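Local coordinates for protein aldehyde dehydrogenase (Trypanosoma brucei, PDB 5MYP) that probably oxidises aldehydes to carboxylic acids with NAD+ as the electron acceptor, as in other members of the aldehyde dehydrogenase family, at residues 255-269 with 364-377. Numbering follows the deposited sequence. Where two conformers were deposited one is given.
Sequences AGQTCIAPDYVVVEK and EEIFGPILPVLTYE
The ring of Phe367 lies with one face over the backbone of Gln257 and Thr258, just before Cys259, the predicted catalytic cysteine. In the conformer given, Cys259 SG is 3.9 Å from Phe367 CE1, an oblique sulfur-aromatic contact that the other conformer may not keep. The CB of Gln257 also meets this ring, 3.6 Å from Phe367 CE2. Gln257 NE2 is hydrogen-bonded to Arg315 O. Beside it, Gly256 and Gly368 bring the two backbones together, with their CA atoms 4.0 Å apart. A water bridges Gly256 O and Gly368 N.

Asp263 ties the two loops. With CG anti to the backbone N (chi1 -176°), its carboxylate reaches the other segment. Asp263 OD2 accepts a nearly straight hydrogen bond (172°) from Ile366 N at 2.9 Å, on its syn lone pair. A water donates to Asp263 OD2 and accepts from Phe367 N. OD1 forms a salt bridge with Lys227, which probably stabilises the buried negative charge.

Beyond the loops, strands 264-268 and 370-376 run parallel in a mixed sheet. Five backbone bonds alternate from Val265 N to Pro372 O through to Lys269 N and Tyr376 O. Val265, Val267 and Val373 lie on one face; Val265 and Val267 pack on Leu275 of helix 272-287. Val267 CG1 meets Val373 CG1 at 3.7 Å. On the other face, Tyr376 turns its ring over Glu268, whose CA lies 3.8 Å from the ring centroid in a CH-pi contact.

The loop that carries Cys259 runs into strand 264-268, which is bonded to strand 370-376. Phe367 flanks the predicted nucleophile, while Asp263 fixes the backbone leading to Phe367, consistent with a second-shell role at the active site.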
loop_
_atom_site.group_PDB
_atom_site.type_symbol
_atom_site.label_atom_id
_atom_site.label_comp_id
_atom_site.label_asym_id
_atom_site.label_seq_id
_atom_site.Cartn_x
_atom_site.Cartn_y
_atom_site.Cartn_z
ATOM N N ALA A 255 15.118 13.506 24.457
ATOM C CA ALA A 255 14.944 12.728 25.692
ATOM C C ALA A 255 14.329 11.339 25.447
ATOM O O ALA A 255 13.425 10.910 26.167
ATOM C CB ALA A 255 14.125 13.525 26.696
ATOM N N GLY A 256 14.818 10.659 24.410
ATOM C CA GLY A 256 14.373 9.305 24.062
ATOM C C GLY A 256 13.080 9.190 23.271
ATOM O O GLY A 256 12.707 8.089 22.866
ATOM N N GLN A 257 12.416 10.318 23.018
ATOM C CA GLN A 257 11.070 10.337 22.441
ATOM C C GLN A 257 11.161 10.394 20.920
ATOM O O GLN A 257 10.825 11.397 20.288
ATOM C CB GLN A 257 10.264 11.507 23.023
ATOM C CG GLN A 257 10.028 11.365 24.525
ATOM C CD GLN A 257 9.629 12.653 25.215
ATOM O OE1 GLN A 257 8.572 12.729 25.837
ATOM N NE2 GLN A 257 10.480 13.665 25.125
ATOM N N THR A 258 11.634 9.287 20.356
ATOM C CA THR A 258 11.830 9.115 18.921
ATOM C C THR A 258 11.373 7.697 18.576
ATOM O O THR A 258 11.709 6.747 19.295
ATOM C CB THR A 258 13.318 9.290 18.532
ATOM O OG1 THR A 258 13.839 10.494 19.116
ATOM C CG2 THR A 258 13.511 9.342 17.021
ATOM N N CYS A 259 10.627 7.564 17.480
ATOM C CA CYS A 259 10.101 6.267 17.030
ATOM C C CYS A 259 11.175 5.257 16.629
ATOM O O CYS A 259 10.905 4.055 16.583
ATOM C CB CYS A 259 9.133 6.473 15.871
ATOM S SG CYS A 259 7.533 7.112 16.411
ATOM N N ILE A 260 12.382 5.752 16.345
ATOM C CA ILE A 260 13.542 4.920 15.994
ATOM C C ILE A 260 14.671 5.043 17.037
ATOM O O ILE A 260 15.823 4.703 16.764
ATOM C CB ILE A 260 14.055 5.258 14.567
ATOM C CG1 ILE A 260 14.356 6.759 14.404
ATOM C CG2 ILE A 260 13.035 4.809 13.521
ATOM C CD1 ILE A 260 15.001 7.125 13.088
ATOM N N ALA A 261 14.341 5.507 18.242
ATOM C CA ALA A 261 15.321 5.566 19.329
ATOM C C ALA A 261 15.716 4.144 19.715
ATOM O O ALA A 261 14.911 3.228 19.573
ATOM C CB ALA A 261 14.756 6.288 20.540
ATOM N N PRO A 262 16.961 3.951 20.192
ATOM C CA PRO A 262 17.293 2.651 20.770
ATOM C C PRO A 262 16.422 2.415 22.002
ATOM O O PRO A 262 16.496 3.172 22.966
ATOM C CB PRO A 262 18.786 2.780 21.117
ATOM C CG PRO A 262 19.060 4.237 21.182
ATOM C CD PRO A 262 18.086 4.903 20.262
ATOM N N ASP A 263 15.556 1.409 21.934
ATOM C CA ASP A 263 14.586 1.157 22.994
ATOM C C ASP A 263 15.240 0.333 24.092
ATOM O O ASP A 263 15.147 0.692 25.261
ATOM C CB ASP A 263 13.345 0.454 22.443
ATOM C CG ASP A 263 12.264 0.269 23.492
ATOM O OD1 ASP A 263 12.358 -0.702 24.276
ATOM O OD2 ASP A 263 11.318 1.081 23.532
ATOM N N TYR A 264 15.873 -0.774 23.700
ATOM C CA TYR A 264 16.632 -1.628 24.617
ATOM C C TYR A 264 17.842 -2.241 23.920
ATOM O O TYR A 264 17.929 -2.229 22.690
ATOM C CB TYR A 264 15.746 -2.733 25.197
ATOM C CG TYR A 264 15.235 -3.752 24.193
ATOM C CD1 TYR A 264 14.094 -3.499 23.436
ATOM C CD2 TYR A 264 15.879 -4.977 24.016
ATOM C CE1 TYR A 264 13.612 -4.430 22.524
ATOM C CE2 TYR A 264 15.402 -5.917 23.107
ATOM C CZ TYR A 264 14.266 -5.639 22.366
ATOM O OH TYR A 264 13.787 -6.560 21.461
ATOM N N VAL A 265 18.758 -2.779 24.723
ATOM C CA VAL A 265 19.993 -3.398 24.234
ATOM C C VAL A 265 19.996 -4.896 24.563
ATOM O O VAL A 265 19.580 -5.300 25.653
ATOM C CB VAL A 265 21.243 -2.731 24.862
ATOM C CG1 VAL A 265 22.525 -3.420 24.407
ATOM C CG2 VAL A 265 21.297 -1.247 24.516
ATOM N N VAL A 266 20.449 -5.705 23.604
ATOM C CA VAL A 266 20.749 -7.118 23.823
ATOM C C VAL A 266 22.244 -7.275 23.560
ATOM O O VAL A 266 22.686 -7.229 22.408
ATOM C CB VAL A 266 19.932 -8.051 22.901
ATOM C CG1 VAL A 266 20.133 -9.510 23.304
ATOM C CG2 VAL A 266 18.452 -7.686 22.943
ATOM N N VAL A 267 23.019 -7.442 24.632
ATOM C CA VAL A 267 24.487 -7.446 24.548
ATOM C C VAL A 267 25.032 -8.846 24.845
ATOM O O VAL A 267 24.487 -9.561 25.684
ATOM C CB VAL A 267 25.131 -6.372 25.470
ATOM C CG1 VAL A 267 24.752 -6.562 26.934
ATOM C CG2 VAL A 267 26.648 -6.336 25.302
ATOM N N GLU A 268 26.100 -9.237 24.154
ATOM C CA GLU A 268 26.725 -10.535 24.405
ATOM C C GLU A 268 27.204 -10.555 25.863
ATOM O O GLU A 268 27.771 -9.572 26.347
ATOM C CB GLU A 268 27.876 -10.794 23.422
ATOM C CG GLU A 268 28.298 -12.257 23.293
ATOM C CD GLU A 268 29.252 -12.731 24.385
ATOM O OE1 GLU A 268 29.955 -11.897 24.999
ATOM O OE2 GLU A 268 29.308 -13.952 24.630
ATOM N N LYS A 269 26.942 -11.672 26.541
ATOM C CA LYS A 269 27.119 -11.824 28.001
ATOM C C LYS A 269 28.435 -11.241 28.548
ATOM O O LYS A 269 28.434 -10.516 29.546
ATOM C CB LYS A 269 27.018 -13.312 28.362
ATOM C CG LYS A 269 26.885 -13.636 29.843
ATOM C CD LYS A 269 26.855 -15.146 30.067
ATOM C CE LYS A 269 28.151 -15.824 29.624
ATOM N NZ LYS A 269 28.378 -17.155 30.258
ATOM N N GLU A 364 6.306 -2.726 26.535
ATOM C CA GLU A 364 5.806 -1.540 25.838
ATOM C C GLU A 364 6.958 -0.731 25.239
ATOM O O GLU A 364 8.087 -0.792 25.724
ATOM C CB GLU A 364 5.028 -0.651 26.812
ATOM C CG GLU A 364 3.886 -1.350 27.547
ATOM C CD GLU A 364 3.217 -0.467 28.590
ATOM O OE1 GLU A 364 3.429 0.767 28.588
ATOM O OE2 GLU A 364 2.467 -1.006 29.431
ATOM N N GLU A 365 6.656 0.023 24.181
ATOM C CA GLU A 365 7.586 1.017 23.640
ATOM C C GLU A 365 7.883 2.030 24.738
ATOM O O GLU A 365 6.966 2.646 25.276
ATOM C CB GLU A 365 6.985 1.732 22.424
ATOM C CG GLU A 365 7.847 2.852 21.842
ATOM C CD GLU A 365 7.198 3.561 20.659
ATOM O OE1 GLU A 365 5.953 3.660 20.622
ATOM O OE2 GLU A 365 7.934 4.022 19.756
ATOM N N ILE A 366 9.159 2.199 25.064
ATOM C CA ILE A 366 9.553 3.061 26.176
ATOM C C ILE A 366 9.304 4.530 25.820
ATOM O O ILE A 366 8.617 5.249 26.561
ATOM C CB ILE A 366 11.014 2.789 26.599
ATOM C CG1 ILE A 366 11.116 1.357 27.148
ATOM C CG2 ILE A 366 11.480 3.804 27.640
ATOM C CD1 ILE A 366 12.500 0.915 27.551
ATOM N N PHE A 367 9.845 4.958 24.678
ATOM C CA PHE A 367 9.672 6.323 24.176
ATOM C C PHE A 367 10.121 7.339 25.230
ATOM O O PHE A 367 9.410 8.286 25.569
ATOM C CB PHE A 367 8.218 6.547 23.734
ATOM C CG PHE A 367 8.080 7.472 22.564
ATOM C CD1 PHE A 367 8.421 7.041 21.291
ATOM C CD2 PHE A 367 7.606 8.770 22.727
ATOM C CE1 PHE A 367 8.303 7.889 20.199
ATOM C CE2 PHE A 367 7.479 9.614 21.631
ATOM C CZ PHE A 367 7.829 9.175 20.372
ATOM N N GLY A 368 11.318 7.108 25.753
ATOM C CA GLY A 368 11.852 7.914 26.836
ATOM C C GLY A 368 13.278 7.540 27.194
ATOM O O GLY A 368 13.871 6.677 26.550
ATOM N N PRO A 369 13.841 8.183 28.230
ATOM C CA PRO A 369 15.254 7.983 28.571
ATOM C C PRO A 369 15.658 6.659 29.263
ATOM O O PRO A 369 16.801 6.552 29.706
ATOM C CB PRO A 369 15.554 9.177 29.500
ATOM C CG PRO A 369 14.475 10.164 29.223
ATOM C CD PRO A 369 13.273 9.322 28.972
ATOM N N ILE A 370 14.770 5.664 29.341
ATOM C CA ILE A 370 15.093 4.388 29.989
ATOM C C ILE A 370 15.640 3.403 28.952
ATOM O O ILE A 370 15.001 3.169 27.926
ATOM C CB ILE A 370 13.861 3.764 30.690
ATOM C CG1 ILE A 370 13.147 4.790 31.590
ATOM C CG2 ILE A 370 14.253 2.512 31.471
ATOM C CD1 ILE A 370 14.034 5.499 32.594
ATOM N N LEU A 371 16.814 2.832 29.237
ATOM C CA LEU A 371 17.465 1.861 28.360
ATOM C C LEU A 371 17.728 0.542 29.103
ATOM O O LEU A 371 18.744 0.404 29.796
ATOM C CB LEU A 371 18.782 2.432 27.813
ATOM C CG LEU A 371 19.466 1.652 26.684
ATOM C CD1 LEU A 371 18.690 1.769 25.378
ATOM C CD2 LEU A 371 20.895 2.146 26.479
ATOM N N PRO A 372 16.805 -0.431 28.976
ATOM C CA PRO A 372 17.066 -1.785 29.465
ATOM C C PRO A 372 18.227 -2.453 28.736
ATOM O O PRO A 372 18.368 -2.292 27.521
ATOM C CB PRO A 372 15.760 -2.526 29.157
ATOM C CG PRO A 372 14.725 -1.463 29.136
ATOM C CD PRO A 372 15.415 -0.290 28.508
ATOM N N VAL A 373 19.044 -3.188 29.487
ATOM C CA VAL A 373 20.156 -3.954 28.942
ATOM C C VAL A 373 19.929 -5.425 29.287
ATOM O O VAL A 373 19.931 -5.806 30.464
ATOM C CB VAL A 373 21.507 -3.463 29.507
ATOM C CG1 VAL A 373 22.660 -4.344 29.035
ATOM C CG2 VAL A 373 21.753 -2.012 29.107
ATOM N N LEU A 374 19.715 -6.234 28.252
ATOM C CA LEU A 374 19.560 -7.683 28.377
ATOM C C LEU A 374 20.805 -8.352 27.809
ATOM O O LEU A 374 21.525 -7.746 27.019
ATOM C CB LEU A 374 18.316 -8.160 27.619
ATOM C CG LEU A 374 16.949 -7.826 28.229
ATOM C CD1 LEU A 374 16.612 -6.343 28.121
ATOM C CD2 LEU A 374 15.867 -8.666 27.567
ATOM N N THR A 375 21.062 -9.593 28.220
ATOM C CA THR A 375 22.213 -10.344 27.713
ATOM C C THR A 375 21.780 -11.534 26.873
ATOM O O THR A 375 20.652 -12.011 26.991
ATOM C CB THR A 375 23.152 -10.822 28.843
ATOM O OG1 THR A 375 22.435 -11.658 29.759
ATOM C CG2 THR A 375 23.736 -9.634 29.586
ATOM N N TYR A 376 22.687 -11.980 26.006
ATOM C CA TYR A 376 22.516 -13.198 25.222
ATOM C C TYR A 376 23.810 -14.018 25.254
ATOM O O TYR A 376 24.892 -13.468 25.471
ATOM C CB TYR A 376 22.122 -12.857 23.773
ATOM C CG TYR A 376 23.274 -12.505 22.846
ATOM C CD1 TYR A 376 23.988 -13.505 22.181
ATOM C CD2 TYR A 376 23.636 -11.177 22.613
ATOM C CE1 TYR A 376 25.043 -13.196 21.334
ATOM C CE2 TYR A 376 24.683 -10.858 21.759
ATOM C CZ TYR A 376 25.380 -11.871 21.123
ATOM O OH TYR A 376 26.417 -11.570 20.275
ATOM N N GLU A 377 23.677 -15.326 25.040
ATOM C CA GLU A 377 24.819 -16.229 24.843
ATOM C C GLU A 377 24.931 -16.737 23.401
ATOM O O GLU A 377 26.035 -16.832 22.864
ATOM C CB GLU A 377 24.734 -17.408 25.813
ATOM C CG GLU A 377 24.988 -17.011 27.263
ATOM C CD GLU A 377 24.994 -18.203 28.208
ATOM O OE1 GLU A 377 25.575 -19.252 27.855
ATOM O OE2 GLU A 377 24.425 -18.090 29.316
HETATM O O HOH W 1 13.181 5.500 23.850
HETATM O O HOH W 2 10.643 4.263 20.133
HETATM O O HOH W 3 11.406 3.642 22.664
HETATM O O HOH W 4 28.505 -15.816 23.030
#